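Local coordinates for putative phenazine biosynthesis PhzC/PhzF protein (Clostridium difficile, PDB 4DUN) that is a putative PhzF-family protein of phenazine biosynthesis type, probably with isomerase activity, though its substrate is not established, at residues 7-12 and 251-256. Residues are numbered along the deposited sequence; the frame is centred on the assembly and turned at random.
Sequences YIVDSF and AVLFMQ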
ATOM      1  N   TYR A   7      12.590  -1.843   8.678  1.00 15.06           N
ATOM      2  CA  TYR A   7      11.981  -0.821   9.510  1.00 15.22           C
ATOM      3  C   TYR A   7      10.945  -0.048   8.741  1.00 19.50           C
ATOM      4  O   TYR A   7      11.156   0.254   7.563  1.00 19.45           O
ATOM      5  CB  TYR A   7      13.067   0.194   9.985  1.00 16.59           C
ATOM      6  CG  TYR A   7      14.266  -0.428  10.662  1.00 18.54           C
ATOM      7  CD1 TYR A   7      15.341  -0.912   9.919  1.00 19.79           C
ATOM      8  CD2 TYR A   7      14.345  -0.507  12.050  1.00 19.59           C
ATOM      9  CE1 TYR A   7      16.443  -1.509  10.539  1.00 21.47           C
ATOM     10  CE2 TYR A   7      15.450  -1.081  12.680  1.00 21.46           C
ATOM     11  CZ  TYR A   7      16.496  -1.577  11.922  1.00 25.38           C
ATOM     12  OH  TYR A   7      17.581  -2.139  12.554  1.00 28.23           O
ATOM     13  N   ILE A   8       9.854   0.322   9.410  1.00 16.01           N
ATOM     14  CA  ILE A   8       8.846   1.232   8.860  1.00 15.20           C
ATOM     15  C   ILE A   8       8.953   2.499   9.688  1.00 18.76           C
ATOM     16  O   ILE A   8       8.788   2.445  10.904  1.00 18.13           O
ATOM     17  CB  ILE A   8       7.399   0.691   8.826  1.00 17.33           C
ATOM     18  CG1 ILE A   8       7.296  -0.583   7.962  1.00 17.15           C
ATOM     19  CG2 ILE A   8       6.455   1.811   8.313  1.00 17.65           C
ATOM     20  CD1 ILE A   8       5.936  -1.330   8.097  1.00 18.02           C
ATOM     21  N   VAL A   9       9.269   3.618   9.036  1.00 15.52           N
ATOM     22  CA  VAL A   9       9.534   4.896   9.702  1.00 15.69           C
ATOM     23  C   VAL A   9       8.683   5.992   9.097  1.00 19.36           C
ATOM     24  O   VAL A   9       8.601   6.089   7.868  1.00 18.55           O
ATOM     25  CB  VAL A   9      11.058   5.239   9.544  1.00 18.01           C
ATOM     26  CG1 VAL A   9      11.409   6.635  10.085  1.00 18.08           C
ATOM     27  CG2 VAL A   9      11.945   4.165  10.181  1.00 17.92           C
ATOM     28  N   ASP A  10       8.134   6.871   9.958  1.00 16.30           N
ATOM     29  CA  ASP A  10       7.385   8.065   9.532  1.00 15.52           C
ATOM     30  C   ASP A  10       8.328   9.270   9.542  1.00 18.65           C
ATOM     31  O   ASP A  10       8.828   9.635  10.607  1.00 18.19           O
ATOM     32  CB  ASP A  10       6.173   8.304  10.469  1.00 17.02           C
ATOM     33  CG  ASP A  10       5.153   7.171  10.429  1.00 20.69           C
ATOM     34  OD1 ASP A  10       5.194   6.363   9.460  1.00 19.46           O
ATOM     35  OD2 ASP A  10       4.355   7.061  11.377  1.00 20.81           O
ATOM     36  N   SER A  11       8.564   9.880   8.369  0.50 15.24           N
ATOM     37  CA  SER A  11       9.463  11.035   8.229  0.50 14.92           C
ATOM     38  C   SER A  11       8.707  12.333   8.385  0.50 18.10           C
ATOM     39  O   SER A  11       7.560  12.416   7.946  0.50 17.11           O
ATOM     40  CB  SER A  11      10.171  11.011   6.882  0.50 17.06           C
ATOM     41  OG  SER A  11      10.960   9.839   6.792  0.50 13.88           O
ATOM     42  N   PHE A  12       9.357  13.358   8.983  1.00 15.78           N
ATOM     43  CA  PHE A  12       8.741  14.682   9.278  1.00 15.25           C
ATOM     44  C   PHE A  12       7.490  14.473  10.177  1.00 20.52           C
ATOM     45  O   PHE A  12       6.448  15.109   9.973  1.00 19.34           O
ATOM     46  CB  PHE A  12       8.369  15.451   7.980  1.00 16.23           C
ATOM     47  CG  PHE A  12       9.546  15.810   7.110  1.00 16.34           C
ATOM     48  CD1 PHE A  12       9.847  15.060   5.971  1.00 17.85           C
ATOM     49  CD2 PHE A  12      10.347  16.910   7.415  1.00 16.19           C
ATOM     50  CE1 PHE A  12      10.944  15.396   5.159  1.00 17.60           C
ATOM     51  CE2 PHE A  12      11.429  17.259   6.592  1.00 18.29           C
ATOM     52  CZ  PHE A  12      11.727  16.496   5.478  1.00 16.46           C
ATOM     53  N   ALA A 251      11.631  12.015  12.992  1.00 17.80           N
ATOM     54  CA  ALA A 251      11.155  10.724  12.470  1.00 17.29           C
ATOM     55  C   ALA A 251      10.686   9.865  13.634  1.00 19.63           C
ATOM     56  O   ALA A 251      11.149  10.053  14.773  1.00 19.76           O
ATOM     57  CB  ALA A 251      12.229  10.010  11.663  1.00 17.75           C
ATOM     58  N   VAL A 252       9.744   8.953  13.358  1.00 16.46           N
ATOM     59  CA  VAL A 252       9.172   8.041  14.361  1.00 17.62           C
ATOM     60  C   VAL A 252       9.233   6.599  13.826  1.00 19.87           C
ATOM     61  O   VAL A 252       8.884   6.365  12.668  1.00 18.70           O
ATOM     62  CB  VAL A 252       7.699   8.400  14.742  1.00 24.99           C
ATOM     63  CG1 VAL A 252       7.193   7.505  15.878  1.00 27.05           C
ATOM     64  CG2 VAL A 252       7.536   9.863  15.121  1.00 27.32           C
ATOM     65  N   LEU A 253       9.602   5.637  14.680  1.00 17.97           N
ATOM     66  CA  LEU A 253       9.628   4.211  14.300  1.00 17.64           C
ATOM     67  C   LEU A 253       8.252   3.605  14.505  1.00 20.29           C
ATOM     68  O   LEU A 253       7.707   3.679  15.606  1.00 21.08           O
ATOM     69  CB  LEU A 253      10.675   3.439  15.137  1.00 18.98           C
ATOM     70  CG  LEU A 253      10.788   1.927  14.865  1.00 21.88           C
ATOM     71  CD1 LEU A 253      11.308   1.661  13.464  1.00 21.19           C
ATOM     72  CD2 LEU A 253      11.644   1.249  15.908  1.00 26.61           C
ATOM     73  N   PHE A 254       7.706   2.961  13.460  1.00 15.85           N
ATOM     74  CA  PHE A 254       6.428   2.259  13.574  1.00 16.50           C
ATOM     75  C   PHE A 254       6.649   0.767  13.839  1.00 19.79           C
ATOM     76  O   PHE A 254       5.977   0.182  14.682  1.00 18.91           O
ATOM     77  CB  PHE A 254       5.568   2.443  12.291  1.00 17.31           C
ATOM     78  CG  PHE A 254       4.390   1.488  12.202  1.00 19.13           C
ATOM     79  CD1 PHE A 254       3.351   1.545  13.131  1.00 21.78           C
ATOM     80  CD2 PHE A 254       4.312   0.549  11.174  1.00 20.38           C
ATOM     81  CE1 PHE A 254       2.250   0.681  13.030  1.00 23.90           C
ATOM     82  CE2 PHE A 254       3.207  -0.315  11.072  1.00 22.87           C
ATOM     83  CZ  PHE A 254       2.190  -0.247  12.005  1.00 22.74           C
ATOM     84  N   MET A 255       7.569   0.142  13.099  1.00 15.59           N
ATOM     85  CA  MET A 255       7.733  -1.300  13.152  1.00 16.04           C
ATOM     86  C   MET A 255       9.190  -1.649  12.868  1.00 19.96           C
ATOM     87  O   MET A 255       9.811  -1.034  11.997  1.00 20.76           O
ATOM     88  CB  MET A 255       6.784  -1.923  12.079  1.00 17.40           C
ATOM     89  CG  MET A 255       6.556  -3.437  12.192  1.00 19.73           C
ATOM     90  SD  MET A 255       7.945  -4.456  11.598  1.00 20.62           S
ATOM     91  CE  MET A 255       8.159  -3.790   9.919  1.00 19.72           C
ATOM     92  N   GLN A 256       9.734  -2.601  13.618  1.00 17.76           N
ATOM     93  CA  GLN A 256      11.096  -3.114  13.436  1.00 18.69           C
ATOM     94  C   GLN A 256      11.009  -4.635  13.278  1.00 22.07           C
ATOM     95  O   GLN A 256      10.388  -5.300  14.096  1.00 20.29           O
ATOM     96  CB  GLN A 256      11.999  -2.713  14.612  1.00 21.10           C
ATOM     97  CG  GLN A 256      13.351  -3.428  14.663  1.00 33.56           C
ATOM     98  CD  GLN A 256      14.212  -3.005  15.835  1.00 47.51           C
ATOM     99  OE1 GLN A 256      13.743  -2.453  16.841  1.00 42.68           O
ATOM    100  NE2 GLN A 256      15.503  -3.250  15.717  1.00 42.11           N
TER
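I8 packs against two side chains, F254 and M255. Its CG2 is 3.8 Å from CD2 of the F254 ring, and its CB lies in the ring plane, at the edge. I8 and F254 run side by side and point the same way. The M255 chain starts anti to its backbone N (chi1 -166°), then bends twice, which brings CE within 3.8 Å of I8 CD1. On the opposite face, L253 CD1 meets the edge of the Y7 ring, in its plane, and also approaches V9 CG2. V9 CG1 packs on the CB of A251. Helix 73-87 covers this face, with Y81 against A251 and L253, and F86 stacked on the Y7 ring.

The two strands are antiparallel and carry a classic beta bulge, with F254 and M255 both facing I8. I8 O takes a 2.8 Å bond from F254 N, nearly along the C=O axis, and a weak second one from M255 N. I8 N returns a straight bond (166°) to M255 O. Past the bulge, D10 and V252 form a regular hydrogen-bonded pair, with D10 N to V252 O at 2.9 Å and V252 N to D10 O at 3.0 Å.

The extended Q256 chain lies alongside the Y7 ring, its CG 3.7 Å from Y7 CE2. Its amide is turned 32° from the ring plane. Q256 OE1 is hydrogen-bonded to K260 of the second subunit, and M255 and Q256 pair with a strand of that subunit, so the sheet continues across the interface. Y7 OH is hydrogen-bonded to E5, and at the far end D10 OD2 accepts a hydrogen bond from F17 N.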